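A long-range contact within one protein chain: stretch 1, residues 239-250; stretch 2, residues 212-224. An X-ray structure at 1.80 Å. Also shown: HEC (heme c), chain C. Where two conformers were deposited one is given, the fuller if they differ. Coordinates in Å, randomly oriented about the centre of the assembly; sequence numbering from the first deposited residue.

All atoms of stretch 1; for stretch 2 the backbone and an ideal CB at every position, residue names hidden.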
# COMPACT_ATOMS: atom_id res chain seq x y z
N PRO A 239 -7.80 13.06 -10.81
CA PRO A 239 -8.06 11.84 -10.03
C PRO A 239 -6.82 11.64 -9.07
O PRO A 239 -5.78 11.18 -9.49
CB PRO A 239 -8.17 10.75 -11.07
CG PRO A 239 -7.44 11.31 -12.30
CD PRO A 239 -7.56 12.81 -12.25
N LEU A 240 -6.91 12.06 -7.82
CA LEU A 240 -5.76 11.89 -6.92
C LEU A 240 -6.34 11.55 -5.57
O LEU A 240 -7.50 11.83 -5.32
CB LEU A 240 -4.83 13.11 -6.91
CG LEU A 240 -5.26 14.30 -6.08
CD1 LEU A 240 -4.53 15.59 -6.30
CD2 LEU A 240 -6.65 14.48 -6.51
N PRO A 241 -5.57 10.88 -4.73
CA PRO A 241 -6.15 10.35 -3.49
C PRO A 241 -6.31 11.44 -2.44
O PRO A 241 -5.72 12.52 -2.58
CB PRO A 241 -5.16 9.29 -3.02
CG PRO A 241 -3.96 9.41 -3.86
CD PRO A 241 -4.15 10.50 -4.92
N TRP A 242 -7.16 11.17 -1.43
CA TRP A 242 -7.37 12.14 -0.33
C TRP A 242 -7.11 11.40 0.94
O TRP A 242 -6.81 10.18 0.88
CB TRP A 242 -8.81 12.63 -0.43
CG TRP A 242 -9.13 13.85 0.42
CD1 TRP A 242 -9.72 13.85 1.68
CD2 TRP A 242 -8.95 15.28 0.06
NE1 TRP A 242 -9.88 15.14 2.13
CE2 TRP A 242 -9.44 16.05 1.20
CE3 TRP A 242 -8.46 15.96 -1.05
CZ2 TRP A 242 -9.46 17.46 1.20
CZ3 TRP A 242 -8.46 17.38 -1.06
CH2 TRP A 242 -8.95 18.10 0.04
N SER A 243 -7.18 12.06 2.10
CA SER A 243 -7.07 11.29 3.30
C SER A 243 -7.84 12.03 4.37
O SER A 243 -8.13 13.24 4.24
CB SER A 243 -5.60 11.14 3.71
OG SER A 243 -5.01 12.40 3.93
N THR A 244 -8.12 11.30 5.43
CA THR A 244 -8.70 11.90 6.58
C THR A 244 -7.67 12.41 7.53
O THR A 244 -7.99 13.28 8.40
CB THR A 244 -9.69 10.98 7.31
OG1 THR A 244 -9.02 9.83 7.80
CG2 THR A 244 -10.80 10.53 6.36
N GLY A 245 -6.42 11.97 7.35
CA GLY A 245 -5.34 12.35 8.26
C GLY A 245 -4.02 11.93 7.66
O GLY A 245 -3.84 12.05 6.43
N ARG A 246 -3.14 11.38 8.48
CA ARG A 246 -1.78 11.02 8.03
C ARG A 246 -1.52 9.53 8.08
O ARG A 246 -1.97 8.91 9.01
CB ARG A 246 -0.77 11.74 8.92
CG ARG A 246 -0.60 13.17 8.48
CD ARG A 246 0.18 13.86 9.57
NE ARG A 246 0.62 15.25 9.28
CZ ARG A 246 1.90 15.56 9.03
NH1 ARG A 246 2.79 14.57 8.82
NH2 ARG A 246 2.30 16.86 8.91
N GLY A 247 -0.82 8.98 7.07
CA GLY A 247 -0.33 7.58 7.16
C GLY A 247 -1.29 6.55 6.65
O GLY A 247 -1.02 5.32 6.65
N SER A 248 -2.44 7.03 6.19
CA SER A 248 -3.37 6.17 5.43
C SER A 248 -4.11 7.07 4.46
O SER A 248 -4.12 8.32 4.64
CB SER A 248 -4.31 5.40 6.39
OG SER A 248 -5.09 6.34 7.14
N SER A 249 -4.72 6.48 3.43
CA SER A 249 -5.44 7.31 2.46
C SER A 249 -6.54 6.48 1.78
O SER A 249 -6.59 5.24 1.93
CB SER A 249 -4.47 7.82 1.38
OG SER A 249 -4.07 6.78 0.47
N ASP A 250 -7.31 7.15 0.91
CA ASP A 250 -8.31 6.45 0.09
C ASP A 250 -7.70 5.94 -1.23
O ASP A 250 -8.40 5.87 -2.25
CB ASP A 250 -9.53 7.33 -0.15
CG ASP A 250 -9.21 8.55 -0.95
OD1 ASP A 250 -8.05 8.61 -1.42
OD2 ASP A 250 -10.08 9.45 -1.17
N UNK A 212 6.60 1.45 4.66
CA UNK A 212 5.36 2.25 4.35
C UNK A 212 5.30 3.53 5.11
O UNK A 212 5.74 3.64 6.28
CB UNK A 212 4.10 1.45 4.66
N UNK A 213 4.80 4.54 4.46
CA UNK A 213 4.75 5.82 5.10
C UNK A 213 3.64 5.90 6.19
O UNK A 213 2.45 5.56 5.91
CB UNK A 213 4.54 6.90 4.04
N UNK A 214 4.03 6.26 7.41
CA UNK A 214 3.12 6.42 8.52
C UNK A 214 2.70 7.85 8.64
O UNK A 214 1.96 8.17 9.54
CB UNK A 214 3.75 5.94 9.83
N UNK A 215 3.21 8.74 7.80
CA UNK A 215 3.14 10.15 8.13
C UNK A 215 2.54 11.00 7.05
O UNK A 215 2.21 12.17 7.30
CB UNK A 215 4.54 10.67 8.46
N UNK A 216 2.37 10.45 5.86
CA UNK A 216 1.95 11.30 4.74
C UNK A 216 0.51 11.78 4.87
O UNK A 216 -0.38 11.02 5.23
CB UNK A 216 2.11 10.54 3.42
N UNK A 217 0.30 13.05 4.57
CA UNK A 217 -1.03 13.56 4.52
C UNK A 217 -1.43 13.81 3.07
O UNK A 217 -1.17 14.86 2.52
CB UNK A 217 -1.15 14.84 5.36
N UNK A 218 -2.12 12.84 2.46
CA UNK A 218 -2.44 12.95 1.02
C UNK A 218 -3.46 14.01 0.75
O UNK A 218 -3.39 14.69 -0.28
CB UNK A 218 -2.95 11.62 0.47
N UNK A 219 -4.43 14.16 1.65
CA UNK A 219 -5.45 15.20 1.46
C UNK A 219 -4.88 16.61 1.46
O UNK A 219 -5.33 17.51 0.69
CB UNK A 219 -6.51 15.09 2.56
N UNK A 220 -3.90 16.84 2.34
CA UNK A 220 -3.40 18.20 2.48
C UNK A 220 -2.60 18.57 1.23
O UNK A 220 -2.68 19.69 0.72
CB UNK A 220 -2.54 18.34 3.74
N UNK A 221 -1.87 17.59 0.68
CA UNK A 221 -1.12 17.91 -0.58
C UNK A 221 -2.09 18.23 -1.70
O UNK A 221 -1.90 19.22 -2.44
CB UNK A 221 -0.22 16.75 -1.00
N UNK A 222 -3.13 17.41 -1.83
CA UNK A 222 -4.17 17.58 -2.87
C UNK A 222 -4.86 18.95 -2.69
O UNK A 222 -5.01 19.74 -3.65
CB UNK A 222 -5.20 16.45 -2.80
N UNK A 223 -5.21 19.26 -1.44
CA UNK A 223 -5.88 20.54 -1.14
C UNK A 223 -5.00 21.73 -1.51
O UNK A 223 -5.46 22.66 -2.27
CB UNK A 223 -6.25 20.61 0.34
N UNK A 224 -3.75 21.72 -1.04
CA UNK A 224 -2.83 22.79 -1.41
C UNK A 224 -2.69 22.89 -2.93
O UNK A 224 -2.75 23.99 -3.50
CB UNK A 224 -1.46 22.56 -0.77
FE HEC C . 0.43 1.42 -3.67
CHA HEC C . -0.97 -1.50 -2.37
CHB HEC C . 2.52 -0.50 -5.74
CHC HEC C . 1.39 4.25 -5.53
CHD HEC C . -1.07 3.29 -1.31
NA HEC C . 0.70 -0.47 -4.02
C1A HEC C . 0.16 -1.57 -3.28
C2A HEC C . 0.80 -2.84 -3.58
C3A HEC C . 1.80 -2.60 -4.56
C4A HEC C . 1.73 -1.15 -4.78
CMA HEC C . 2.78 -3.60 -5.14
CAA HEC C . 0.50 -4.24 -2.99
CBA HEC C . 1.19 -4.28 -1.62
CGA HEC C . 0.84 -5.53 -0.83
O1A HEC C . -0.36 -5.95 -0.73
O2A HEC C . 1.81 -6.03 -0.25
NB HEC C . 1.59 1.75 -5.33
C1B HEC C . 2.42 0.92 -5.97
C2B HEC C . 3.17 1.49 -7.07
C3B HEC C . 2.83 2.86 -7.03
C4B HEC C . 1.92 2.94 -5.89
CMB HEC C . 4.05 0.69 -7.94
CAB HEC C . 3.22 3.99 -7.94
CBB HEC C . 2.79 3.85 -9.29
NC HEC C . 0.27 3.39 -3.53
C1C HEC C . 0.65 4.47 -4.31
C2C HEC C . 0.31 5.79 -3.72
C3C HEC C . -0.45 5.46 -2.49
C4C HEC C . -0.45 4.00 -2.42
CMC HEC C . 0.63 7.12 -4.38
CAC HEC C . -1.09 6.38 -1.50
CBC HEC C . -1.77 7.50 -2.00
ND HEC C . -0.82 0.95 -2.13
C1D HEC C . -1.33 1.85 -1.29
C2D HEC C . -2.16 1.29 -0.28
C3D HEC C . -2.14 -0.11 -0.60
C4D HEC C . -1.29 -0.20 -1.79
CMD HEC C . -2.89 1.91 0.85
CAD HEC C . -2.96 -1.14 0.09
CBD HEC C . -4.34 -0.88 -0.63
CGD HEC C . -5.41 -1.75 0.00
O1D HEC C . -6.24 -1.26 0.81
O2D HEC C . -5.33 -3.00 -0.25

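Positions 212 and 213 place no ideal CB within 5.5 Å of stretch 1, so stretch 1 hardly restricts them; phi near -56° at 212 allows proline. They are Pro212 and Asn213.

At 214 the CB points away, and the backbone does the work: the carbonyl O lies 3.4 Å from Gly247 CA, a CA-H...O contact. Many residues would serve; Ser214 is found. Its O also accepts from a water that donates to Arg246 O.

Position 215 also turns its CB away, while its carbonyl O sits 2.9 Å from Arg246 NH1, which donates a hydrogen bond to it. A small or outward-pointing side chain suits, and Ala215 is present. Its N donates to Asn213 OD1 (2.8 Å), bracing this turn.

At 216 the carbonyl again matters most, accepting from Gly247 N at 2.8 Å and lying 3.1 Å from Arg246 CA. Because CB points away, stretch 1 leaves the choice wide. The residue is Asn216, whose side chain bends back so that its end comes nearer to stretch 1.

Position 217 immediately precedes a helix, where Asp, Asn, Ser or Thr can cap free amides; the ideal CB lies about 4.3 Å from Arg246 NE, a charged donor that makes an acid attractive. Asp217 fills both roles: OD1 accepts from the backbone N of 220 (2.8 Å), a capping bond, and OD2 reaches Arg246 NE through a shared water.

In the first helical turn, 218 directs CB toward stretch 1, with Ser243 OG and Trp242 O each 4.1 Å from the ideal CB and Ser249 CB 4.2 Å away. A small residue fits closely, and Ala218 packs its methyl against Ser249 CB.

Position 219 is the most restrictive. An ideal CB would stand 3.0 Å from Ser243 O, a clash, and 3.4 Å from Trp242 CE2, so glycine is expected despite ordinary helical angles. Gly219 lets its CA rest over the face of Trp242, 4.0 Å from the centroid of its five-membered ring, while its N donates to Ser243 OG (2.9 Å).

Helical positions 220 and 221 have no CB contact with stretch 1, leaving many choices; they are Leu220 and Leu221.

At 222 CB points toward Leu240 CD1 and Trp242 CE3, both 3.7 Å from the ideal CB. This apolar, crowded site favours a small side chain. Ala222 supplies a methyl that touches both.

The CB of 223 points sideways, 3.7 Å from Trp242 CH2; a modest side chain suits. Ser223 lays its CB by the indole, and its hydroxyl bonds elsewhere in the structure. Position 224 is beyond reach, and Asp224 makes no contact with stretch 1.

Stretch 2 212-224: PNSANDAGLLASD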
# COMPACT_ATOMS: atom_id res chain seq x y z
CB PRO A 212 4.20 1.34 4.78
CG PRO A 212 4.79 0.08 5.26
CD PRO A 212 6.30 0.08 5.11
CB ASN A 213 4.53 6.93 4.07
CG ASN A 213 4.99 8.29 4.60
OD1 ASN A 213 5.22 8.46 5.83
ND2 ASN A 213 5.22 9.26 3.70
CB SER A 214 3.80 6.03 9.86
OG SER A 214 4.98 6.78 10.03
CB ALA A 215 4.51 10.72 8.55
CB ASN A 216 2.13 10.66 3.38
CG ASN A 216 1.26 9.42 3.17
OD1 ASN A 216 1.25 8.52 4.01
ND2 ASN A 216 0.54 9.37 2.05
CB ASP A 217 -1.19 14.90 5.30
CG ASP A 217 -2.66 15.33 5.42
OD1 ASP A 217 -3.45 15.10 4.44
OD2 ASP A 217 -2.99 16.01 6.45
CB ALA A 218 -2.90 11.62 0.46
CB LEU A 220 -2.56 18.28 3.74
CG LEU A 220 -2.01 19.65 4.09
CD1 LEU A 220 -3.12 20.70 4.21
CD2 LEU A 220 -1.27 19.56 5.46
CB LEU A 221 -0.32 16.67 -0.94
CG LEU A 221 0.53 16.71 -2.20
CD1 LEU A 221 1.68 17.65 -2.00
CD2 LEU A 221 0.97 15.25 -2.49
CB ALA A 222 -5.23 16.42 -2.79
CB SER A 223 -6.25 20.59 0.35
OG SER A 223 -6.87 21.82 0.59
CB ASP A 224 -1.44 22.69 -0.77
CG ASP A 224 -1.47 22.85 0.75
OD1 ASP A 224 -2.49 23.29 1.34
OD2 ASP A 224 -0.42 22.57 1.36
O HOH W 1 -0.25 7.72 11.29
O HOH W 2 -2.52 10.31 3.54
O HOH W 3 -1.60 16.97 8.62
O HOH W 4 -3.04 13.38 -2.78
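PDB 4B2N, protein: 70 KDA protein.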